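Local coordinates for uncharacterized protein (Leptospirillum rubarum, PDB 3OMD) that is of unknown function but belongs to the DUF5069 family and folds as a largely helical single chain without beta strands, at residues R14-R19 and L26-D31. Residues are numbered along the deposited sequence; the frame is centred on the assembly and turned at random.
Sequences RSPVDR and LKRVID
The guanidinium of Arg14 lies across the Lys27 side chain, whose CB sits 3.6 Å above the guanidinium plane over its centre, with CD also over that face. At its edge, in plane, come Asp31 OD2 and a water, with Ile30 CG2 near the plane. The Arg28 guanidinium takes Arg14 O at its edge and has Pro16 CG over one face.

The bend of Arg14 at chi3 (-64°) swings NE out of the chain's line toward Asp31 OD2, and the guanidinium meets the Asp31 carboxylate with planes 25° apart. Asp31 OD2 accepts twice from the same residue: on its syn side from Arg14 NE at 3.0 Å, a salt bridge, and through its anti lone pair from Arg14 N at 2.9 Å. Arg14 NH2 adds weak bonds to Asp31 OD1 and Lys27 O. Arg28 NH1 reaches Arg14 O at 2.9 Å from above the carbonyl plane, and also forms a salt bridge with Glu141. The extended Lys27 chain crosses Asp18, bringing NZ to Asp18 OD1 at 2.8 Å in a salt bridge from above the carboxylate plane.

Waters link Ser15 O with Arg28 N and Asp18 O with Lys27 N, supplying acceptors to first-turn amides of helix 26-38. Another accepts from Arg14 NH1 and Lys27 NZ, like charges 4.4 Å apart, whose repulsion is probably offset by Asp18, Asp31 and Asp75, the last a salt-bridge partner of Arg14 NH1. An alanine at Arg14 would probably leave Asp31 OD2 with the backbone N alone from this loop, Asp75 without this salt-bridge mate, and the Lys27 methylenes without the guanidinium packed on them. The loop before helix 26-38 is held to its first turns by salt bridges, by charged side chains gripping the backbone N and O of Arg14, and by water bridges.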
# COMPACT_ATOMS: atom_id res chain seq x y z
N ARG A 14 -1.28 -6.72 -2.52
CA ARG A 14 -0.16 -6.67 -3.48
C ARG A 14 1.01 -5.81 -3.00
O ARG A 14 0.86 -4.98 -2.06
CB ARG A 14 -0.69 -6.22 -4.86
CG ARG A 14 -1.43 -7.42 -5.54
CD ARG A 14 -2.18 -7.02 -6.81
NE ARG A 14 -3.25 -6.07 -6.50
CZ ARG A 14 -3.94 -5.44 -7.45
NH1 ARG A 14 -3.66 -5.64 -8.73
NH2 ARG A 14 -4.89 -4.58 -7.10
N SER A 15 2.15 -6.02 -3.65
CA SER A 15 3.38 -5.37 -3.23
C SER A 15 3.27 -3.85 -3.25
O SER A 15 2.70 -3.27 -4.19
CB SER A 15 4.51 -5.78 -4.18
OG SER A 15 5.70 -5.05 -3.85
N PRO A 16 3.89 -3.18 -2.28
CA PRO A 16 4.02 -1.71 -2.31
C PRO A 16 4.54 -1.20 -3.65
O PRO A 16 4.19 -0.09 -4.06
CB PRO A 16 5.09 -1.43 -1.22
CG PRO A 16 4.78 -2.51 -0.18
CD PRO A 16 4.50 -3.77 -1.06
N VAL A 17 5.42 -1.96 -4.31
CA VAL A 17 6.10 -1.45 -5.51
C VAL A 17 5.63 -2.15 -6.81
O VAL A 17 6.27 -2.01 -7.86
CB VAL A 17 7.64 -1.48 -5.35
CG1 VAL A 17 8.06 -0.55 -4.15
CG2 VAL A 17 8.18 -2.91 -5.24
N ASP A 18 4.49 -2.84 -6.73
CA ASP A 18 3.81 -3.41 -7.90
C ASP A 18 2.94 -2.25 -8.44
O ASP A 18 1.83 -2.01 -7.95
CB ASP A 18 2.97 -4.60 -7.46
CG ASP A 18 2.25 -5.29 -8.63
OD1 ASP A 18 2.35 -4.81 -9.79
OD2 ASP A 18 1.58 -6.29 -8.34
N ARG A 19 3.46 -1.52 -9.43
CA ARG A 19 2.88 -0.20 -9.76
C ARG A 19 1.64 -0.29 -10.66
O ARG A 19 1.49 -1.23 -11.47
CB ARG A 19 3.93 0.69 -10.42
CG ARG A 19 5.10 1.02 -9.47
CD ARG A 19 6.18 1.84 -10.16
NE ARG A 19 7.22 2.22 -9.20
CZ ARG A 19 8.34 2.82 -9.54
NH1 ARG A 19 8.59 3.11 -10.83
NH2 ARG A 19 9.23 3.16 -8.62
N LEU A 26 -0.78 2.00 -4.82
CA LEU A 26 -2.18 2.00 -5.32
C LEU A 26 -2.77 0.58 -5.39
O LEU A 26 -3.90 0.34 -4.90
CB LEU A 26 -2.25 2.73 -6.67
CG LEU A 26 -3.64 2.70 -7.32
CD1 LEU A 26 -4.74 3.25 -6.40
CD2 LEU A 26 -3.56 3.49 -8.66
N LYS A 27 -2.05 -0.39 -5.98
CA LYS A 27 -2.61 -1.77 -6.01
C LYS A 27 -2.85 -2.28 -4.59
O LYS A 27 -3.87 -2.92 -4.32
CB LYS A 27 -1.65 -2.71 -6.73
CG LYS A 27 -1.66 -2.52 -8.27
CD LYS A 27 -0.84 -3.63 -8.92
CE LYS A 27 -0.86 -3.48 -10.43
NZ LYS A 27 -0.12 -4.62 -11.10
N ARG A 28 -1.87 -2.04 -3.70
CA ARG A 28 -1.94 -2.55 -2.34
C ARG A 28 -3.17 -1.97 -1.61
O ARG A 28 -3.90 -2.70 -0.91
CB ARG A 28 -0.65 -2.15 -1.60
CG ARG A 28 -0.58 -2.69 -0.16
CD ARG A 28 0.81 -2.46 0.37
NE ARG A 28 1.01 -3.11 1.67
CZ ARG A 28 1.34 -4.39 1.82
NH1 ARG A 28 1.57 -5.16 0.76
NH2 ARG A 28 1.49 -4.88 3.05
N VAL A 29 -3.38 -0.67 -1.75
CA VAL A 29 -4.52 -0.06 -1.07
C VAL A 29 -5.85 -0.37 -1.74
O VAL A 29 -6.87 -0.36 -1.04
CB VAL A 29 -4.28 1.46 -0.82
CG1 VAL A 29 -4.46 2.30 -2.09
CG2 VAL A 29 -5.18 1.96 0.29
N ILE A 30 -5.87 -0.59 -3.06
CA ILE A 30 -7.08 -1.20 -3.65
C ILE A 30 -7.44 -2.49 -2.90
O ILE A 30 -8.60 -2.69 -2.50
CB ILE A 30 -6.88 -1.44 -5.15
CG1 ILE A 30 -6.88 -0.08 -5.88
CG2 ILE A 30 -8.00 -2.37 -5.74
CD1 ILE A 30 -6.37 -0.24 -7.37
N ASP A 31 -6.45 -3.35 -2.71
CA ASP A 31 -6.73 -4.64 -2.07
C ASP A 31 -7.20 -4.45 -0.65
O ASP A 31 -8.14 -5.11 -0.21
CB ASP A 31 -5.47 -5.50 -2.08
CG ASP A 31 -5.06 -5.95 -3.47
OD1 ASP A 31 -5.86 -5.85 -4.44
OD2 ASP A 31 -3.90 -6.41 -3.63
O HOH W 1 -1.72 -7.08 -10.49
O HOH W 2 0.84 -1.15 -4.45
O HOH W 3 0.61 0.14 -6.96